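Long-range contact in alpha-1,2-mannosidase (Bacteroides thetaiotaomicron, PDB 2WW2), which is a calcium-dependent, inverting glycoside hydrolase of family GH92 that cleaves alpha-mannosides in a human gut symbiont: residues V146-I158 with R163-G175. Numbering follows the deposited sequence. Where two conformers were deposited one is given.
Sequences VVDAYNGGSSITI and RLVKGATRYNNGG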
loop_
_atom_site.group_PDB
_atom_site.type_symbol
_atom_site.label_atom_id
_atom_site.label_comp_id
_atom_site.label_asym_id
_atom_site.label_seq_id
_atom_site.Cartn_x
_atom_site.Cartn_y
_atom_site.Cartn_z
ATOM N N VAL A 146 42.628 -23.216 15.338
ATOM C CA VAL A 146 43.082 -22.559 14.125
ATOM C C VAL A 146 43.045 -21.057 14.346
ATOM O O VAL A 146 42.046 -20.516 14.854
ATOM C CB VAL A 146 42.199 -22.894 12.909
ATOM C CG1 VAL A 146 42.563 -21.997 11.698
ATOM C CG2 VAL A 146 42.323 -24.381 12.557
ATOM N N VAL A 147 44.127 -20.399 13.935
ATOM C CA VAL A 147 44.211 -18.958 13.957
ATOM C C VAL A 147 44.161 -18.484 12.497
ATOM O O VAL A 147 44.887 -18.988 11.642
ATOM C CB VAL A 147 45.500 -18.475 14.630
ATOM C CG1 VAL A 147 45.620 -16.980 14.539
ATOM C CG2 VAL A 147 45.548 -18.916 16.123
ATOM N N ASP A 148 43.272 -17.540 12.219
ATOM C CA ASP A 148 43.013 -17.093 10.857
ATOM C C ASP A 148 43.325 -15.607 10.864
ATOM O O ASP A 148 42.667 -14.830 11.557
ATOM C CB ASP A 148 41.546 -17.397 10.501
ATOM C CG ASP A 148 41.151 -16.919 9.106
ATOM O OD1 ASP A 148 41.659 -15.868 8.655
ATOM O OD2 ASP A 148 40.322 -17.605 8.463
ATOM N N ALA A 149 44.367 -15.211 10.123
ATOM C CA ALA A 149 44.820 -13.826 10.144
ATOM C C ALA A 149 44.232 -13.015 8.989
ATOM O O ALA A 149 44.664 -11.886 8.727
ATOM C CB ALA A 149 46.386 -13.756 10.155
ATOM N N TYR A 150 43.246 -13.607 8.318
ATOM C CA TYR A 150 42.443 -12.962 7.266
ATOM C C TYR A 150 43.265 -12.749 5.995
ATOM O O TYR A 150 44.446 -13.112 5.943
ATOM C CB TYR A 150 41.889 -11.625 7.759
ATOM C CG TYR A 150 40.381 -11.513 7.722
ATOM C CD1 TYR A 150 39.745 -10.685 6.800
ATOM C CD2 TYR A 150 39.590 -12.222 8.616
ATOM C CE1 TYR A 150 38.355 -10.555 6.780
ATOM C CE2 TYR A 150 38.188 -12.112 8.597
ATOM C CZ TYR A 150 37.593 -11.259 7.678
ATOM O OH TYR A 150 36.227 -11.089 7.652
ATOM N N ASN A 151 42.649 -12.164 4.972
ATOM C CA ASN A 151 43.388 -11.864 3.743
ATOM C C ASN A 151 43.798 -10.397 3.674
ATOM O O ASN A 151 43.651 -9.664 4.653
ATOM C CB ASN A 151 42.617 -12.288 2.488
ATOM C CG ASN A 151 41.340 -11.490 2.283
ATOM O OD1 ASN A 151 40.815 -10.896 3.217
ATOM N ND2 ASN A 151 40.834 -11.477 1.052
ATOM N N GLY A 152 44.352 -9.978 2.537
ATOM C CA GLY A 152 44.869 -8.611 2.401
ATOM C C GLY A 152 46.338 -8.436 2.789
ATOM O O GLY A 152 46.821 -7.307 2.910
ATOM N N GLY A 153 47.055 -9.541 3.000
ATOM C CA GLY A 153 48.482 -9.465 3.346
ATOM C C GLY A 153 48.718 -9.567 4.846
ATOM O O GLY A 153 48.895 -8.555 5.530
ATOM N N SER A 154 48.715 -10.790 5.356
ATOM C CA SER A 154 48.855 -11.035 6.791
ATOM C C SER A 154 50.065 -11.934 7.041
ATOM O O SER A 154 50.686 -12.440 6.092
ATOM C CB SER A 154 47.587 -11.696 7.329
ATOM O OG SER A 154 47.271 -12.845 6.562
ATOM N N SER A 155 50.409 -12.127 8.315
ATOM C CA SER A 155 51.526 -13.010 8.677
ATOM C C SER A 155 51.264 -13.597 10.049
ATOM O O SER A 155 50.621 -12.964 10.907
ATOM C CB SER A 155 52.840 -12.232 8.708
ATOM O OG SER A 155 52.755 -11.185 9.675
ATOM N N ILE A 156 51.761 -14.811 10.252
ATOM C CA ILE A 156 51.664 -15.481 11.532
ATOM C C ILE A 156 52.984 -16.171 11.838
ATOM O O ILE A 156 53.600 -16.763 10.949
ATOM C CB ILE A 156 50.571 -16.582 11.515
ATOM C CG1 ILE A 156 49.218 -16.009 11.084
ATOM C CG2 ILE A 156 50.435 -17.232 12.902
ATOM C CD1 ILE A 156 48.138 -17.097 10.897
ATOM N N THR A 157 53.413 -16.090 13.096
ATOM C CA THR A 157 54.577 -16.830 13.563
ATOM C C THR A 157 54.193 -17.643 14.795
ATOM O O THR A 157 53.536 -17.142 15.700
ATOM C CB THR A 157 55.757 -15.887 13.884
ATOM O OG1 THR A 157 56.127 -15.170 12.700
ATOM C CG2 THR A 157 56.964 -16.676 14.384
ATOM N N ILE A 158 54.586 -18.908 14.813
ATOM C CA ILE A 158 54.290 -19.780 15.943
ATOM C C ILE A 158 55.578 -20.035 16.690
ATOM O O ILE A 158 56.616 -20.239 16.078
ATOM C CB ILE A 158 53.771 -21.160 15.471
ATOM C CG1 ILE A 158 52.633 -21.009 14.462
ATOM C CG2 ILE A 158 53.356 -22.041 16.691
ATOM C CD1 ILE A 158 52.160 -22.333 13.876
ATOM N N ARG A 163 54.531 -21.789 23.510
ATOM C CA ARG A 163 53.066 -21.811 23.469
ATOM C C ARG A 163 52.506 -20.462 23.023
ATOM O O ARG A 163 51.417 -20.075 23.452
ATOM C CB ARG A 163 52.495 -22.183 24.839
ATOM C CG ARG A 163 52.888 -23.596 25.315
ATOM C CD ARG A 163 52.438 -23.819 26.754
ATOM N NE ARG A 163 53.308 -23.103 27.677
ATOM C CZ ARG A 163 52.920 -22.151 28.529
ATOM N NH1 ARG A 163 51.638 -21.787 28.619
ATOM N NH2 ARG A 163 53.828 -21.584 29.324
ATOM N N LEU A 164 53.253 -19.755 22.164
ATOM C CA LEU A 164 52.853 -18.432 21.707
ATOM C C LEU A 164 52.554 -18.412 20.221
ATOM O O LEU A 164 53.200 -19.122 19.444
ATOM C CB LEU A 164 53.967 -17.396 21.962
ATOM C CG LEU A 164 54.318 -17.031 23.404
ATOM C CD1 LEU A 164 55.469 -15.992 23.449
ATOM C CD2 LEU A 164 53.074 -16.525 24.142
ATOM N N VAL A 165 51.595 -17.579 19.822
ATOM C CA VAL A 165 51.410 -17.259 18.404
ATOM C C VAL A 165 51.347 -15.748 18.269
ATOM O O VAL A 165 50.668 -15.091 19.043
ATOM C CB VAL A 165 50.125 -17.886 17.812
ATOM C CG1 VAL A 165 49.827 -17.295 16.429
ATOM C CG2 VAL A 165 50.268 -19.407 17.709
ATOM N N LYS A 166 52.066 -15.190 17.304
ATOM C CA LYS A 166 51.992 -13.755 17.059
ATOM C C LYS A 166 51.686 -13.545 15.586
ATOM O O LYS A 166 51.907 -14.446 14.779
ATOM C CB LYS A 166 53.323 -13.087 17.423
ATOM C CG LYS A 166 53.672 -13.238 18.911
ATOM C CD LYS A 166 54.999 -12.561 19.268
ATOM C CE LYS A 166 55.298 -12.758 20.751
ATOM N NZ LYS A 166 56.697 -12.373 21.076
ATOM N N GLY A 167 51.193 -12.366 15.215
ATOM C CA GLY A 167 50.922 -12.131 13.798
ATOM C C GLY A 167 50.513 -10.708 13.497
ATOM O O GLY A 167 50.430 -9.857 14.400
ATOM N N ALA A 168 50.258 -10.442 12.226
ATOM C CA ALA A 168 49.772 -9.133 11.848
ATOM C C ALA A 168 48.642 -9.330 10.871
ATOM O O ALA A 168 48.738 -10.159 9.958
ATOM C CB ALA A 168 50.888 -8.299 11.219
ATOM N N THR A 169 47.552 -8.599 11.076
ATOM C CA THR A 169 46.460 -8.625 10.122
ATOM C C THR A 169 46.335 -7.236 9.525
ATOM O O THR A 169 46.408 -6.240 10.243
ATOM C CB THR A 169 45.136 -9.072 10.784
ATOM O OG1 THR A 169 44.062 -8.848 9.867
ATOM C CG2 THR A 169 44.872 -8.300 12.100
ATOM N N ARG A 170 46.159 -7.161 8.211
ATOM C CA ARG A 170 46.093 -5.866 7.540
ATOM C C ARG A 170 44.790 -5.653 6.758
ATOM O O ARG A 170 44.592 -4.601 6.137
ATOM C CB ARG A 170 47.311 -5.704 6.621
ATOM C CG ARG A 170 48.615 -5.680 7.392
ATOM C CD ARG A 170 49.835 -5.460 6.466
ATOM N NE ARG A 170 51.074 -5.532 7.234
ATOM C CZ ARG A 170 51.664 -6.673 7.586
ATOM N NH1 ARG A 170 51.139 -7.842 7.232
ATOM N NH2 ARG A 170 52.789 -6.650 8.291
ATOM N N TYR A 171 43.909 -6.651 6.784
ATOM C CA TYR A 171 42.631 -6.538 6.103
ATOM C C TYR A 171 41.929 -5.245 6.503
ATOM O O TYR A 171 41.936 -4.853 7.680
ATOM C CB TYR A 171 41.728 -7.725 6.440
ATOM C CG TYR A 171 40.316 -7.592 5.889
ATOM C CD1 TYR A 171 40.016 -7.970 4.583
ATOM C CD2 TYR A 171 39.282 -7.093 6.683
ATOM C CE1 TYR A 171 38.715 -7.851 4.086
ATOM C CE2 TYR A 171 37.981 -6.962 6.196
ATOM C CZ TYR A 171 37.711 -7.359 4.897
ATOM O OH TYR A 171 36.444 -7.240 4.421
ATOM N N ASN A 172 41.332 -4.577 5.521
ATOM C CA ASN A 172 40.579 -3.354 5.807
ATOM C C ASN A 172 39.674 -3.030 4.623
ATOM O O ASN A 172 39.788 -3.643 3.549
ATOM C CB ASN A 172 41.519 -2.163 6.082
ATOM C CG ASN A 172 42.325 -1.770 4.874
ATOM O OD1 ASN A 172 41.894 -0.941 4.068
ATOM N ND2 ASN A 172 43.524 -2.337 4.746
ATOM N N ASN A 173 38.790 -2.061 4.818
ATOM C CA ASN A 173 37.861 -1.651 3.766
ATOM C C ASN A 173 38.050 -0.177 3.412
ATOM O O ASN A 173 37.099 0.528 3.049
ATOM C CB ASN A 173 36.435 -1.954 4.206
ATOM C CG ASN A 173 36.081 -3.422 4.026
ATOM O OD1 ASN A 173 35.541 -3.783 2.997
ATOM N ND2 ASN A 173 36.407 -4.280 5.014
ATOM N N GLY A 174 39.299 0.277 3.515
ATOM C CA GLY A 174 39.634 1.670 3.263
ATOM C C GLY A 174 39.720 2.487 4.541
ATOM O O GLY A 174 39.515 1.968 5.646
ATOM N N GLY A 175 40.004 3.782 4.398
ATOM C CA GLY A 175 40.149 4.642 5.578
ATOM C C GLY A 175 41.335 4.304 6.481
ATOM O O GLY A 175 41.290 4.578 7.688
HETATM O O HOH W 1 44.853 -9.455 7.006
HETATM O O HOH W 2 34.917 -8.850 6.818
HETATM O O HOH W 3 45.111 -5.263 3.190
HETATM O O HOH W 4 54.283 -8.834 9.500
#
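Y150 turns the edge of its ring onto one face of Y171, an edge-to-face pair with planes at 60° and centroids 4.5 Å apart. CE1 of Y150 sits over the middle of the Y171 ring, while its CD1 comes to 3.3 Å from Y171 CG. With CG of Y171 anti to the backbone N (chi1 173°), the ring is set against the loop residues Y150 and N151, and N151 OD1 approaches its CD1 at 3.3 Å. Each hydroxyl has a further hold: Y150 OH is bonded to G49 N and to a water beside Y171 OH, and Y171 OH in turn accepts a hydrogen bond from N173 ND2, which also bonds to D76 O. Replacing Y171 by an alanine would probably take away the face that Y150 CE1 rests on and leave N173 ND2 without this acceptor.

The R170 guanidinium is met at its edge. NH1 gives a hydrogen bond of 2.9 Å to G153 O, which lies in the guanidinium plane although the donor stands above the carbonyl plane; NH2 reaches S155 OG through a water. The extended R170 chain lies along that same carbonyl.

Beyond this end lies the antiparallel hairpin of strands 154-159 and 164-169, in the N-terminal domain of this family GH92 enzyme. S155 pairs with A168 and T157 with K166 as hydrogen-bonded pairs, T157 N to K166 O being 2.8 Å and almost straight (174°). At I156-G167 the CA atoms close to 4.1 Å, and a CB on G167 would clash with S155 O. On the face carrying I156, I158 and V165, I156 CG2 meets V165 CG1 at 3.6 Å, and strand 216-221 packs against all three through A217 and L219. At the open end of the hairpin, a water donates to A149 O and N151 O and accepts from R170 N, while T169 OG1 bonds to T79 O.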